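Local atomic coordinates of Rho guanyl nucleotide exchange factor (Rom2), putative (Aspergillus fumigatus Af293, PDB entry 5O51), a protein that probably acts, as a whole, as a guanine nucleotide exchange factor for Rho-type GTPases, this chain being its CNH domain, a seven-bladed beta-propeller. Residues Y319-E324 / V329-D334; A272-Y277 / R315-A320; N23-V28 / L34-D39; S13-S18 / S53-R58; Y279-A282 / F287-I290. All coordinates share one frame; numbering follows the deposited sequence.

Interaction 1 (Y319-E324 / V329-D334); sequences YAYEDE and VVASLD
Tyr319 and Tyr321 pair with Ala331 and Val329 across a beta hairpin in the closing blade of a seven-bladed beta-propeller. The hairpin is made of strands 317-323 and 327-333. Tyr319 with Ala331 and Tyr321 with Val329 are antiparallel hydrogen-bonded pairs, and together they give four backbone bonds. The bond from Val329 N to Tyr321 O measures 2.8 Å. Ala320 and Val330 form the non-hydrogen-bonded pair between them, with side chains on the opposite face of the sheet. Here Ala320 CA approaches Val329 O to 3.0 Å, a CA-H...O contact.

The side chain of Tyr321 can be followed outward. At CB it turns so that CG sits between the backbone N and the carbonyl carbon (chi1 65°), which brings the ring over Val329. Tyr321 CD1 grazes Val329 O at 4.2 Å. Farther out, Tyr321 CE2 lies 4.0 Å from Val329 CB. Tyr321 CZ comes within 3.7 Å of Val329 CG1. Val329 CB stands over the ring face, 17° off the ring normal, as a CH-pi contact. At the tip, Tyr321 OH lies 3.5 Å from Val329 CG1. It is hydrogen-bonded to Lys8 NZ. Lys8 belongs to strand 8-12, the N-terminal strand that completes this blade. At the next hydrogen-bonded pair the Tyr319 ring is met obliquely: Tyr319 CE1 lies 3.7 Å from Ala331 CB and 3.8 Å from Leu333 CG.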
# COMPACT_ATOMS: atom_id res chain seq x y z
N TYR A 319 -8.93 -6.99 3.28
CA TYR A 319 -9.53 -5.67 3.44
C TYR A 319 -10.39 -5.64 4.69
O TYR A 319 -10.67 -6.68 5.23
CB TYR A 319 -10.31 -5.26 2.16
CG TYR A 319 -11.64 -5.95 1.97
CD1 TYR A 319 -11.70 -7.26 1.54
CD2 TYR A 319 -12.85 -5.31 2.27
CE1 TYR A 319 -12.92 -7.93 1.40
CE2 TYR A 319 -14.08 -5.96 2.11
CZ TYR A 319 -14.10 -7.28 1.64
OH TYR A 319 -15.32 -7.97 1.46
N ALA A 320 -10.68 -4.43 5.20
CA ALA A 320 -11.57 -4.21 6.33
C ALA A 320 -12.78 -3.33 6.01
O ALA A 320 -12.69 -2.47 5.15
CB ALA A 320 -10.79 -3.60 7.52
N TYR A 321 -13.85 -3.52 6.75
CA TYR A 321 -15.06 -2.71 6.63
C TYR A 321 -15.81 -2.65 7.97
O TYR A 321 -15.69 -3.58 8.80
CB TYR A 321 -15.94 -3.21 5.47
CG TYR A 321 -16.52 -4.61 5.66
CD1 TYR A 321 -15.85 -5.70 5.18
CD2 TYR A 321 -17.75 -4.84 6.28
CE1 TYR A 321 -16.34 -6.97 5.33
CE2 TYR A 321 -18.24 -6.13 6.46
CZ TYR A 321 -17.51 -7.18 5.98
OH TYR A 321 -17.89 -8.51 6.07
N GLU A 322 -16.58 -1.58 8.20
CA GLU A 322 -17.47 -1.44 9.39
C GLU A 322 -18.78 -2.14 9.14
O GLU A 322 -19.37 -2.00 8.08
CB GLU A 322 -17.89 0.00 9.66
CG GLU A 322 -16.81 0.95 9.99
CD GLU A 322 -17.26 2.39 10.30
OE1 GLU A 322 -18.51 2.67 10.31
OE2 GLU A 322 -16.33 3.22 10.51
N ASP A 323 -19.29 -2.82 10.14
CA ASP A 323 -20.59 -3.44 10.07
C ASP A 323 -21.39 -3.00 11.30
O ASP A 323 -20.82 -2.40 12.23
CB ASP A 323 -20.39 -4.94 10.05
CG ASP A 323 -21.40 -5.66 9.22
OD1 ASP A 323 -22.46 -5.05 8.90
OD2 ASP A 323 -21.13 -6.83 8.93
N GLU A 324 -22.69 -3.26 11.38
CA GLU A 324 -23.43 -2.70 12.54
C GLU A 324 -23.26 -3.58 13.82
O GLU A 324 -22.74 -4.69 13.76
CB GLU A 324 -24.89 -2.58 12.19
CG GLU A 324 -25.66 -3.88 12.40
CD GLU A 324 -27.08 -3.85 11.87
OE1 GLU A 324 -27.27 -3.32 10.73
OE2 GLU A 324 -28.01 -4.38 12.58
N VAL A 329 -14.57 -5.40 10.62
CA VAL A 329 -14.46 -6.77 10.10
C VAL A 329 -13.24 -6.86 9.15
O VAL A 329 -13.04 -5.99 8.27
CB VAL A 329 -15.76 -7.18 9.38
CG1 VAL A 329 -15.66 -8.60 8.81
CG2 VAL A 329 -16.98 -7.04 10.30
N VAL A 330 -12.45 -7.89 9.32
CA VAL A 330 -11.40 -8.26 8.38
C VAL A 330 -11.83 -9.43 7.48
O VAL A 330 -12.43 -10.42 7.95
CB VAL A 330 -10.09 -8.60 9.07
CG1 VAL A 330 -9.02 -8.87 8.03
CG2 VAL A 330 -9.63 -7.39 9.90
N ALA A 331 -11.60 -9.26 6.17
CA ALA A 331 -12.06 -10.26 5.16
C ALA A 331 -11.05 -10.47 4.08
O ALA A 331 -10.10 -9.71 3.92
CB ALA A 331 -13.39 -9.83 4.59
N SER A 332 -11.25 -11.54 3.33
CA SER A 332 -10.35 -11.97 2.27
C SER A 332 -11.10 -12.14 0.95
O SER A 332 -12.22 -12.67 0.94
CB SER A 332 -9.82 -13.37 2.57
OG SER A 332 -8.90 -13.75 1.56
N LEU A 333 -10.53 -11.66 -0.13
CA LEU A 333 -11.10 -11.96 -1.48
C LEU A 333 -10.11 -12.81 -2.20
O LEU A 333 -8.93 -12.41 -2.28
CB LEU A 333 -11.26 -10.71 -2.31
CG LEU A 333 -12.35 -9.76 -1.87
CD1 LEU A 333 -12.45 -8.64 -2.89
CD2 LEU A 333 -13.70 -10.40 -1.68
N ASP A 334 -10.55 -13.95 -2.73
CA ASP A 334 -9.61 -14.76 -3.56
C ASP A 334 -10.27 -15.31 -4.82
O ASP A 334 -11.38 -15.85 -4.74
CB ASP A 334 -8.97 -15.91 -2.78
CG ASP A 334 -7.79 -16.56 -3.54
OD1 ASP A 334 -6.96 -15.84 -4.16
OD2 ASP A 334 -7.70 -17.81 -3.55

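Interaction 2 (A272-Y277 / R315-A320); sequences AFALSY and REILYA
Two neighbouring blades of the beta-propeller meet where Ile317 packs against Ala274 and Ser276. Strand 272-276 is the first strand of its four-stranded sheet. Strand 317-323 belongs to the closing blade. The contact is between sheets and not within one. No hydrogen bond crosses it, and the nearest backbones stay well apart, with Ala274 CA and Ile317 CA separated by 7.6 Å.

A single methyl does most of the touching. Ile317 places CG1 anti to its carbonyl carbon (chi1 -56°), and its CD1 reaches across to the other blade. Ala274 CB points toward Ile317. Leu281 and Phe283 of strand 279-284 also pack on Ile317, while Met309 and Ser312 of strand 307-312 pack on Ala274. Ala274 and Ile317 are therefore buried between the blades.

Glu316, next to Ile317 in the chain, has its side chain directed away from this contact. Its OE1 forms a salt bridge with Arg47 and a hydrogen bond with Ser332 OG. The touching atoms are all carbon: Ile317 CD1 lies 3.9 Å from Ala274 CB and 4.4 Å from Ser276 CB.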
# COMPACT_ATOMS: atom_id res chain seq x y z
N ALA A 272 -7.21 3.01 -3.35
CA ALA A 272 -6.32 1.82 -3.47
C ALA A 272 -6.80 0.90 -4.57
O ALA A 272 -8.01 0.95 -4.93
CB ALA A 272 -6.22 1.10 -2.11
N PHE A 273 -5.88 0.07 -5.09
CA PHE A 273 -6.16 -0.80 -6.20
C PHE A 273 -5.50 -2.16 -5.99
O PHE A 273 -4.47 -2.25 -5.38
CB PHE A 273 -5.58 -0.18 -7.52
CG PHE A 273 -6.31 1.05 -8.00
CD1 PHE A 273 -6.00 2.29 -7.50
CD2 PHE A 273 -7.35 0.94 -8.87
CE1 PHE A 273 -6.69 3.42 -7.92
CE2 PHE A 273 -8.07 2.04 -9.29
CZ PHE A 273 -7.74 3.28 -8.81
N ALA A 274 -6.10 -3.21 -6.55
CA ALA A 274 -5.47 -4.49 -6.69
C ALA A 274 -5.84 -5.19 -7.99
O ALA A 274 -7.00 -5.09 -8.47
CB ALA A 274 -5.87 -5.36 -5.54
N LEU A 275 -4.88 -5.93 -8.53
CA LEU A 275 -5.08 -6.74 -9.74
C LEU A 275 -5.12 -8.25 -9.42
O LEU A 275 -4.20 -8.80 -8.83
CB LEU A 275 -4.02 -6.37 -10.76
CG LEU A 275 -4.00 -7.12 -12.10
CD1 LEU A 275 -5.35 -7.11 -12.84
CD2 LEU A 275 -2.91 -6.52 -12.97
N SER A 276 -6.22 -8.90 -9.76
CA SER A 276 -6.33 -10.38 -9.70
C SER A 276 -6.95 -10.90 -11.00
O SER A 276 -8.18 -11.13 -11.10
CB SER A 276 -7.13 -10.80 -8.48
OG SER A 276 -7.06 -12.17 -8.34
N TYR A 277 -6.10 -11.07 -12.00
CA TYR A 277 -6.50 -11.39 -13.42
C TYR A 277 -7.66 -12.37 -13.47
O TYR A 277 -7.65 -13.34 -12.72
CB TYR A 277 -5.31 -11.86 -14.27
CG TYR A 277 -5.58 -11.68 -15.79
CD1 TYR A 277 -6.40 -12.60 -16.47
CD2 TYR A 277 -5.02 -10.61 -16.54
CE1 TYR A 277 -6.68 -12.45 -17.81
CE2 TYR A 277 -5.32 -10.47 -17.91
CZ TYR A 277 -6.17 -11.40 -18.51
OH TYR A 277 -6.54 -11.36 -19.84
N ARG A 315 -1.62 -14.65 -3.09
CA ARG A 315 -2.61 -15.46 -2.33
C ARG A 315 -4.04 -14.87 -2.31
O ARG A 315 -5.02 -15.56 -2.62
CB ARG A 315 -2.21 -15.61 -0.82
CG ARG A 315 -0.79 -16.04 -0.48
CD ARG A 315 -0.55 -16.13 1.05
NE ARG A 315 0.09 -14.91 1.62
CZ ARG A 315 1.36 -14.53 1.42
NH1 ARG A 315 2.17 -15.25 0.65
NH2 ARG A 315 1.83 -13.39 1.97
N GLU A 316 -4.15 -13.59 -1.89
CA GLU A 316 -5.45 -13.02 -1.59
C GLU A 316 -5.36 -11.52 -1.45
O GLU A 316 -4.29 -10.96 -1.41
CB GLU A 316 -6.01 -13.64 -0.28
CG GLU A 316 -5.02 -13.59 0.88
CD GLU A 316 -5.46 -14.36 2.13
OE1 GLU A 316 -6.62 -14.83 2.21
OE2 GLU A 316 -4.62 -14.47 3.05
N ILE A 317 -6.51 -10.89 -1.42
CA ILE A 317 -6.62 -9.47 -1.07
C ILE A 317 -7.32 -9.41 0.27
O ILE A 317 -8.45 -9.87 0.40
CB ILE A 317 -7.45 -8.69 -2.12
CG1 ILE A 317 -6.81 -8.90 -3.48
CG2 ILE A 317 -7.53 -7.21 -1.76
CD1 ILE A 317 -7.76 -8.67 -4.64
N LEU A 318 -6.65 -8.83 1.25
CA LEU A 318 -7.23 -8.60 2.57
C LEU A 318 -7.74 -7.14 2.69
O LEU A 318 -7.04 -6.17 2.26
CB LEU A 318 -6.19 -8.94 3.65
CG LEU A 318 -5.61 -10.36 3.62
CD1 LEU A 318 -4.48 -10.56 4.57
CD2 LEU A 318 -6.76 -11.29 3.97
N TYR A 319 -8.93 -6.99 3.28
CA TYR A 319 -9.53 -5.67 3.44
C TYR A 319 -10.39 -5.64 4.69
O TYR A 319 -10.67 -6.68 5.23
CB TYR A 319 -10.31 -5.26 2.16
CG TYR A 319 -11.64 -5.95 1.97
CD1 TYR A 319 -11.70 -7.26 1.54
CD2 TYR A 319 -12.85 -5.31 2.27
CE1 TYR A 319 -12.92 -7.93 1.40
CE2 TYR A 319 -14.08 -5.96 2.11
CZ TYR A 319 -14.10 -7.28 1.64
OH TYR A 319 -15.32 -7.97 1.46
N ALA A 320 -10.68 -4.43 5.20
CA ALA A 320 -11.57 -4.21 6.33
C ALA A 320 -12.78 -3.33 6.01
O ALA A 320 -12.69 -2.47 5.15
CB ALA A 320 -10.79 -3.60 7.52

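Interaction 3 (N23-V28 / L34-D39); sequences NCLVPV and LVYGTD
The Tyr36 ring is approached obliquely by Leu25 CD1, which lies 3.5 Å from Tyr36 CE1. The two side chains run side by side and point the same way. The Phe16 ring also meets this ring, with the planes at about 50°, and Tyr36 OH is hydrogen-bonded to Ser45 OG. The other flat groups are the Asn23 amide and the Asp39 carboxylate. Asn23 ND2 donates to Asp39 OD1 at 3.0 Å. The acceptor lies almost in the amide plane, 8° out of it. The carboxylate is instead met from above, with the donor 56° out of its plane.

These residues belong to the hairpin of strands 22-28 and 33-38, the first two strands of a propeller blade. The open end of the hairpin carries a classic beta bulge. Asn23 and Cys24 both face Gly37, and both N-H groups turn to Gly37 O, from Asn23 N at 2.9 Å and more weakly from Cys24 N at 3.3 Å. Farther along, Val26 and Val35 form a hydrogen-bonded pair with two bonds. Cys24 SG lies 3.8 Å from Gly37 CA. Val35 shares the face of Cys24, and Val35 CG2 is met by Val28 CG1 at 3.9 Å; strand 65-71 covers all three residues. Leu25 and Pro27 face strand 307-312 instead.

Polar chemistry thus gathers at the bulge. ND2 of Asn23 also donates to Val65 O, so one amide nitrogen ties the open end of the hairpin to the start of the next blade, while apolar contacts fill both faces beyond it.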
# COMPACT_ATOMS: atom_id res chain seq x y z
N ASN A 23 -6.18 -0.27 11.35
CA ASN A 23 -5.71 0.73 10.43
C ASN A 23 -4.90 0.10 9.25
O ASN A 23 -4.87 0.66 8.14
CB ASN A 23 -4.77 1.73 11.11
CG ASN A 23 -5.44 2.61 12.21
OD1 ASN A 23 -6.59 2.85 12.20
ND2 ASN A 23 -4.64 3.05 13.18
N CYS A 24 -4.12 -0.95 9.55
CA CYS A 24 -3.17 -1.58 8.60
C CYS A 24 -2.87 -3.00 8.99
O CYS A 24 -3.25 -3.45 10.08
CB CYS A 24 -1.87 -0.77 8.52
SG CYS A 24 -1.05 -0.47 10.09
N LEU A 25 -2.22 -3.73 8.08
CA LEU A 25 -1.98 -5.15 8.29
C LEU A 25 -0.86 -5.60 7.35
O LEU A 25 -0.77 -5.09 6.22
CB LEU A 25 -3.31 -5.94 8.10
CG LEU A 25 -3.35 -7.48 8.06
CD1 LEU A 25 -4.73 -8.01 8.40
CD2 LEU A 25 -3.00 -8.04 6.70
N VAL A 26 -0.03 -6.54 7.80
CA VAL A 26 0.87 -7.26 6.90
C VAL A 26 0.94 -8.74 7.31
O VAL A 26 0.95 -9.05 8.51
CB VAL A 26 2.29 -6.64 6.88
CG1 VAL A 26 2.93 -6.73 8.28
CG2 VAL A 26 3.20 -7.33 5.85
N PRO A 27 0.94 -9.66 6.31
CA PRO A 27 1.10 -11.09 6.60
C PRO A 27 2.58 -11.40 6.81
O PRO A 27 3.38 -10.71 6.26
CB PRO A 27 0.53 -11.79 5.33
CG PRO A 27 0.60 -10.77 4.26
CD PRO A 27 0.33 -9.45 4.98
N VAL A 28 2.92 -12.35 7.66
CA VAL A 28 4.33 -12.76 7.86
C VAL A 28 4.35 -14.29 7.88
O VAL A 28 3.27 -14.91 7.84
CB VAL A 28 4.97 -12.21 9.18
CG1 VAL A 28 4.82 -10.70 9.24
CG2 VAL A 28 4.31 -12.81 10.40
N LEU A 34 -0.93 -13.09 10.65
CA LEU A 34 -1.30 -11.71 10.31
C LEU A 34 -0.92 -10.76 11.42
O LEU A 34 -1.28 -10.99 12.59
CB LEU A 34 -2.82 -11.63 10.16
CG LEU A 34 -3.40 -12.51 9.08
CD1 LEU A 34 -4.93 -12.42 9.12
CD2 LEU A 34 -2.84 -12.19 7.72
N VAL A 35 -0.24 -9.67 11.08
CA VAL A 35 0.11 -8.66 12.04
C VAL A 35 -0.72 -7.36 11.77
O VAL A 35 -0.66 -6.76 10.67
CB VAL A 35 1.62 -8.37 11.95
CG1 VAL A 35 2.05 -7.26 12.90
CG2 VAL A 35 2.43 -9.67 12.21
N TYR A 36 -1.45 -6.91 12.79
CA TYR A 36 -2.43 -5.79 12.74
C TYR A 36 -1.91 -4.57 13.46
O TYR A 36 -1.43 -4.67 14.61
CB TYR A 36 -3.76 -6.13 13.47
CG TYR A 36 -4.48 -7.41 13.03
CD1 TYR A 36 -5.37 -7.42 11.98
CD2 TYR A 36 -4.20 -8.61 13.62
CE1 TYR A 36 -6.06 -8.59 11.63
CE2 TYR A 36 -4.83 -9.80 13.25
CZ TYR A 36 -5.76 -9.80 12.26
OH TYR A 36 -6.34 -11.02 11.92
N GLY A 37 -2.05 -3.39 12.83
CA GLY A 37 -1.74 -2.08 13.49
C GLY A 37 -3.04 -1.30 13.74
O GLY A 37 -3.93 -1.20 12.88
N THR A 38 -3.19 -0.84 14.97
CA THR A 38 -4.33 0.02 15.39
C THR A 38 -3.87 1.30 16.10
O THR A 38 -2.65 1.54 16.31
CB THR A 38 -5.16 -0.76 16.37
OG1 THR A 38 -4.45 -0.76 17.64
CG2 THR A 38 -5.39 -2.22 15.88
N ASP A 39 -4.84 2.10 16.50
CA ASP A 39 -4.59 3.33 17.32
C ASP A 39 -3.95 3.07 18.70
O ASP A 39 -3.20 3.87 19.14
CB ASP A 39 -5.88 4.19 17.39
CG ASP A 39 -6.07 5.00 16.17
OD1 ASP A 39 -5.12 5.08 15.34
OD2 ASP A 39 -7.16 5.57 16.00
O HOH W 1 -7.67 2.18 15.37

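Interaction 4 (S13-S18 / S53-R58); sequences SNFFTS and SAKPRR
Phe15 and Pro56 meet through a CH-pi contact. Pro56 CD lies over one face of the Phe15 ring, 3.7 Å from its centroid and 17° off the normal. It is offset toward the rim, with Phe15 CG 3.6 Å from Pro56 CD. The two side chains come from opposite directions. Phe15 extends its ring with CG anti to the backbone N (chi1 -176°), which carries it out to the proline.

Apolar contacts surround this one. Pro56 CG lies 3.6 Å from Phe15 CD2 and, less closely, 4.3 Å from Phe16 CE2. Lys55 adds its CB at 4.0 Å from Phe15 CE1, crossing the phenylalanine at about a right angle before its extended chain leads away.

In the beta-propeller this contact joins the loop 13-18 to residues 53-56, just before strand 57-61. The loop carries the chain from strand 8-12, which completes the closing blade, to strand 22-28, which begins the next. Strand 57-61 is an outermost strand of that next blade. Phe43 of strand 41-46 also packs on Pro56.

Contacts between rings make up the third group. Phe15 CD2 stands 3.7 Å above the plane of the Phe16 ring, over its centre. In return, Phe16 CE1 lies at the edge of the Phe15 ring, in its plane. The Phe16 ring also meets that of Tyr36.

No hydrogen bond crosses between the segments. The backbone of Phe16 is hydrogen-bonded instead to Asp328.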
# COMPACT_ATOMS: atom_id res chain seq x y z
N SER A 13 -14.34 -11.07 12.64
CA SER A 13 -15.44 -10.15 12.85
C SER A 13 -15.70 -9.88 14.37
O SER A 13 -16.66 -9.14 14.71
CB SER A 13 -16.71 -10.74 12.24
OG SER A 13 -17.17 -11.83 13.00
N ASN A 14 -14.95 -10.56 15.25
CA ASN A 14 -15.30 -10.54 16.70
C ASN A 14 -14.48 -9.63 17.58
O ASN A 14 -14.99 -9.15 18.57
CB ASN A 14 -15.22 -11.94 17.28
CG ASN A 14 -16.36 -12.82 16.81
OD1 ASN A 14 -16.12 -13.88 16.23
ND2 ASN A 14 -17.60 -12.40 17.06
N PHE A 15 -13.21 -9.38 17.20
CA PHE A 15 -12.23 -8.86 18.12
C PHE A 15 -12.06 -7.34 18.01
O PHE A 15 -11.90 -6.69 19.03
CB PHE A 15 -10.92 -9.60 17.89
CG PHE A 15 -9.80 -9.22 18.87
CD1 PHE A 15 -9.74 -9.76 20.14
CD2 PHE A 15 -8.78 -8.36 18.48
CE1 PHE A 15 -8.70 -9.43 21.02
CE2 PHE A 15 -7.76 -8.03 19.37
CZ PHE A 15 -7.71 -8.58 20.62
N PHE A 16 -12.05 -6.78 16.79
CA PHE A 16 -11.77 -5.34 16.58
C PHE A 16 -13.15 -4.68 16.48
O PHE A 16 -14.12 -5.29 15.95
CB PHE A 16 -10.93 -5.11 15.31
CG PHE A 16 -9.55 -5.67 15.39
CD1 PHE A 16 -8.56 -5.03 16.13
CD2 PHE A 16 -9.22 -6.88 14.72
CE1 PHE A 16 -7.27 -5.60 16.25
CE2 PHE A 16 -7.97 -7.42 14.82
CZ PHE A 16 -6.97 -6.79 15.56
N THR A 17 -13.25 -3.46 17.01
CA THR A 17 -14.55 -2.79 17.22
C THR A 17 -14.37 -1.35 16.94
O THR A 17 -13.24 -0.85 16.68
CB THR A 17 -15.20 -2.99 18.65
OG1 THR A 17 -14.56 -2.20 19.66
CG2 THR A 17 -15.22 -4.44 19.12
N SER A 18 -15.51 -0.64 17.02
CA SER A 18 -15.53 0.81 17.00
C SER A 18 -14.56 1.43 18.05
O SER A 18 -14.09 2.54 17.87
CB SER A 18 -16.98 1.36 17.19
OG SER A 18 -17.58 0.86 18.40
N SER A 53 -11.55 -20.37 19.38
CA SER A 53 -11.62 -19.39 20.49
C SER A 53 -10.35 -18.52 20.64
O SER A 53 -10.25 -17.74 21.60
CB SER A 53 -11.90 -20.11 21.82
OG SER A 53 -10.79 -20.87 22.24
N ALA A 54 -9.38 -18.66 19.73
CA ALA A 54 -8.11 -17.93 19.81
C ALA A 54 -8.34 -16.49 19.42
O ALA A 54 -9.01 -16.22 18.43
CB ALA A 54 -7.06 -18.58 18.90
N LYS A 55 -7.78 -15.57 20.17
CA LYS A 55 -7.92 -14.15 19.88
C LYS A 55 -6.59 -13.67 19.37
O LYS A 55 -5.61 -14.23 19.76
CB LYS A 55 -8.26 -13.37 21.18
CG LYS A 55 -9.44 -13.97 21.88
CD LYS A 55 -10.02 -13.08 22.96
CE LYS A 55 -11.12 -13.86 23.66
NZ LYS A 55 -11.81 -12.97 24.64
N PRO A 56 -6.55 -12.62 18.52
CA PRO A 56 -5.24 -12.00 18.29
C PRO A 56 -4.58 -11.64 19.66
O PRO A 56 -5.30 -11.30 20.58
CB PRO A 56 -5.59 -10.73 17.52
CG PRO A 56 -6.92 -11.00 16.93
CD PRO A 56 -7.64 -11.91 17.84
N ARG A 57 -3.26 -11.64 19.75
CA ARG A 57 -2.57 -11.23 21.02
C ARG A 57 -1.69 -10.01 20.85
O ARG A 57 -1.10 -9.80 19.80
CB ARG A 57 -1.74 -12.38 21.59
CG ARG A 57 -0.83 -13.10 20.64
CD ARG A 57 0.06 -14.15 21.38
NE ARG A 57 1.22 -14.39 20.54
CZ ARG A 57 2.38 -13.75 20.62
NH1 ARG A 57 2.66 -12.95 21.64
NH2 ARG A 57 3.32 -13.98 19.71
N ARG A 58 -1.65 -9.19 21.87
CA ARG A 58 -0.95 -7.94 21.83
C ARG A 58 0.50 -8.27 21.89
O ARG A 58 0.93 -9.09 22.75
CB ARG A 58 -1.35 -7.07 23.03
CG ARG A 58 -0.47 -5.86 23.29
CD ARG A 58 -1.00 -5.06 24.48
NE ARG A 58 -2.22 -4.33 24.16
CZ ARG A 58 -2.29 -3.10 23.64
NH1 ARG A 58 -1.20 -2.42 23.38
NH2 ARG A 58 -3.49 -2.55 23.34

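Interaction 5 (Y279-A282 / F287-I290); sequences YILA and FIEI
Leu281 and Ile290 lie side by side and point the same way, as a non-hydrogen-bonded pair of an antiparallel hairpin. Strands 279-284 and 287-292 are the middle two strands of a propeller blade. Leu281 CG is 3.9 Å from Ile290 CG1, so the branches touch along their flanks. The Tyr279 side chain instead runs at a slant across Ile290. Tyr279 CB meets Ile290 CG2 at 4.0 Å. Ile290 reaches both neighbours because its branches part: CG1 is anti to the carbonyl carbon (chi1 -54°) and turns to Leu281, while CG2 is anti to the backbone N and turns to Tyr279. Ile317 of the closing blade packs on Leu281, and the Phe335 ring meets that of Tyr279.

Ala282 and Glu289 point to the other face, where Trp266 covers both. The Glu289 chain leads away from Ala282, and its carboxylate is held by a salt bridge to Arg291 and a hydrogen bond from Glu267 N. The backbones of this pair are joined by two bonds. Ala282 N to Glu289 O measures 2.9 Å and is nearly straight, at 176°. Glu289 N returns to Ala282 O at 3.0 Å.

Ala282 O also accepts from a water at 2.8 Å. That water donates to Phe287 O as well, at 2.9 Å. One carbonyl oxygen thus takes two donors, and the water bridges the two strands beside the Ala282-Glu289 pair, on the side of the turn.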
# COMPACT_ATOMS: atom_id res chain seq x y z
N TYR A 279 -9.45 -9.56 -13.23
CA TYR A 279 -10.18 -8.44 -12.59
C TYR A 279 -9.27 -7.32 -12.10
O TYR A 279 -8.12 -7.55 -11.75
CB TYR A 279 -11.06 -8.93 -11.49
CG TYR A 279 -12.01 -10.05 -11.88
CD1 TYR A 279 -13.07 -9.84 -12.76
CD2 TYR A 279 -11.86 -11.33 -11.35
CE1 TYR A 279 -13.93 -10.84 -13.10
CE2 TYR A 279 -12.72 -12.35 -11.67
CZ TYR A 279 -13.76 -12.11 -12.54
OH TYR A 279 -14.64 -13.13 -12.89
N ILE A 280 -9.79 -6.09 -12.12
CA ILE A 280 -9.11 -4.95 -11.52
C ILE A 280 -10.11 -4.43 -10.52
O ILE A 280 -11.32 -4.24 -10.87
CB ILE A 280 -8.59 -3.94 -12.57
CG1 ILE A 280 -8.18 -2.60 -11.94
CG2 ILE A 280 -9.60 -3.66 -13.67
CD1 ILE A 280 -6.87 -2.73 -11.20
N LEU A 281 -9.65 -4.29 -9.25
CA LEU A 281 -10.53 -3.89 -8.15
C LEU A 281 -10.11 -2.50 -7.64
O LEU A 281 -8.95 -2.28 -7.34
CB LEU A 281 -10.41 -4.87 -7.00
CG LEU A 281 -10.97 -6.30 -7.23
CD1 LEU A 281 -9.91 -7.19 -7.85
CD2 LEU A 281 -11.43 -6.96 -5.96
N ALA A 282 -11.06 -1.57 -7.59
CA ALA A 282 -10.82 -0.21 -7.05
C ALA A 282 -11.50 -0.06 -5.70
O ALA A 282 -12.71 -0.20 -5.64
CB ALA A 282 -11.39 0.81 -8.03
N PHE A 287 -17.46 1.84 -1.37
CA PHE A 287 -17.66 0.64 -2.22
C PHE A 287 -16.43 0.15 -2.92
O PHE A 287 -15.51 0.89 -3.24
CB PHE A 287 -18.79 0.86 -3.30
CG PHE A 287 -18.59 2.06 -4.20
CD1 PHE A 287 -19.16 3.28 -3.90
CD2 PHE A 287 -17.97 1.92 -5.43
CE1 PHE A 287 -19.04 4.36 -4.75
CE2 PHE A 287 -17.83 3.01 -6.27
CZ PHE A 287 -18.31 4.23 -5.91
N ILE A 288 -16.44 -1.13 -3.23
CA ILE A 288 -15.43 -1.73 -4.10
C ILE A 288 -16.03 -1.90 -5.49
O ILE A 288 -17.08 -2.53 -5.62
CB ILE A 288 -15.01 -3.13 -3.64
CG1 ILE A 288 -14.59 -3.12 -2.16
CG2 ILE A 288 -13.85 -3.62 -4.48
CD1 ILE A 288 -14.35 -4.48 -1.58
N GLU A 289 -15.34 -1.39 -6.51
CA GLU A 289 -15.75 -1.53 -7.92
C GLU A 289 -14.87 -2.52 -8.62
O GLU A 289 -13.67 -2.31 -8.71
CB GLU A 289 -15.72 -0.18 -8.67
CG GLU A 289 -16.41 -0.15 -10.06
CD GLU A 289 -16.47 1.24 -10.71
OE1 GLU A 289 -16.32 2.31 -10.03
OE2 GLU A 289 -16.63 1.26 -11.94
N ILE A 290 -15.49 -3.54 -9.18
CA ILE A 290 -14.75 -4.62 -9.90
C ILE A 290 -15.02 -4.61 -11.45
O ILE A 290 -16.17 -4.76 -11.87
CB ILE A 290 -15.07 -5.97 -9.29
CG1 ILE A 290 -14.79 -5.91 -7.76
CG2 ILE A 290 -14.31 -7.08 -10.01
CD1 ILE A 290 -15.41 -7.12 -7.05
O HOH W 2 -14.40 2.06 -5.69

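In the fold
Interactions 1, 3 and 5 are hairpins within three blades, and backbone hydrogen bonds hold each of them. All three are buried. Interactions 2 and 4 join different parts and have no hydrogen bond across them. Interaction 2 is also buried, between blades, with its centre about 10 Å from the centre of the chain. Interaction 4 is only partly buried, about 23 Å out, and rests on aromatic rings and a proline. Interactions 1 and 2 share strand 317-323. Interaction 5 is nested within the loop that interaction 2 closes, and the two use adjoining strands of one sheet. Tyr36 of interaction 3 packs on Phe16 of interaction 4. Interactions 3 and 5 do not touch.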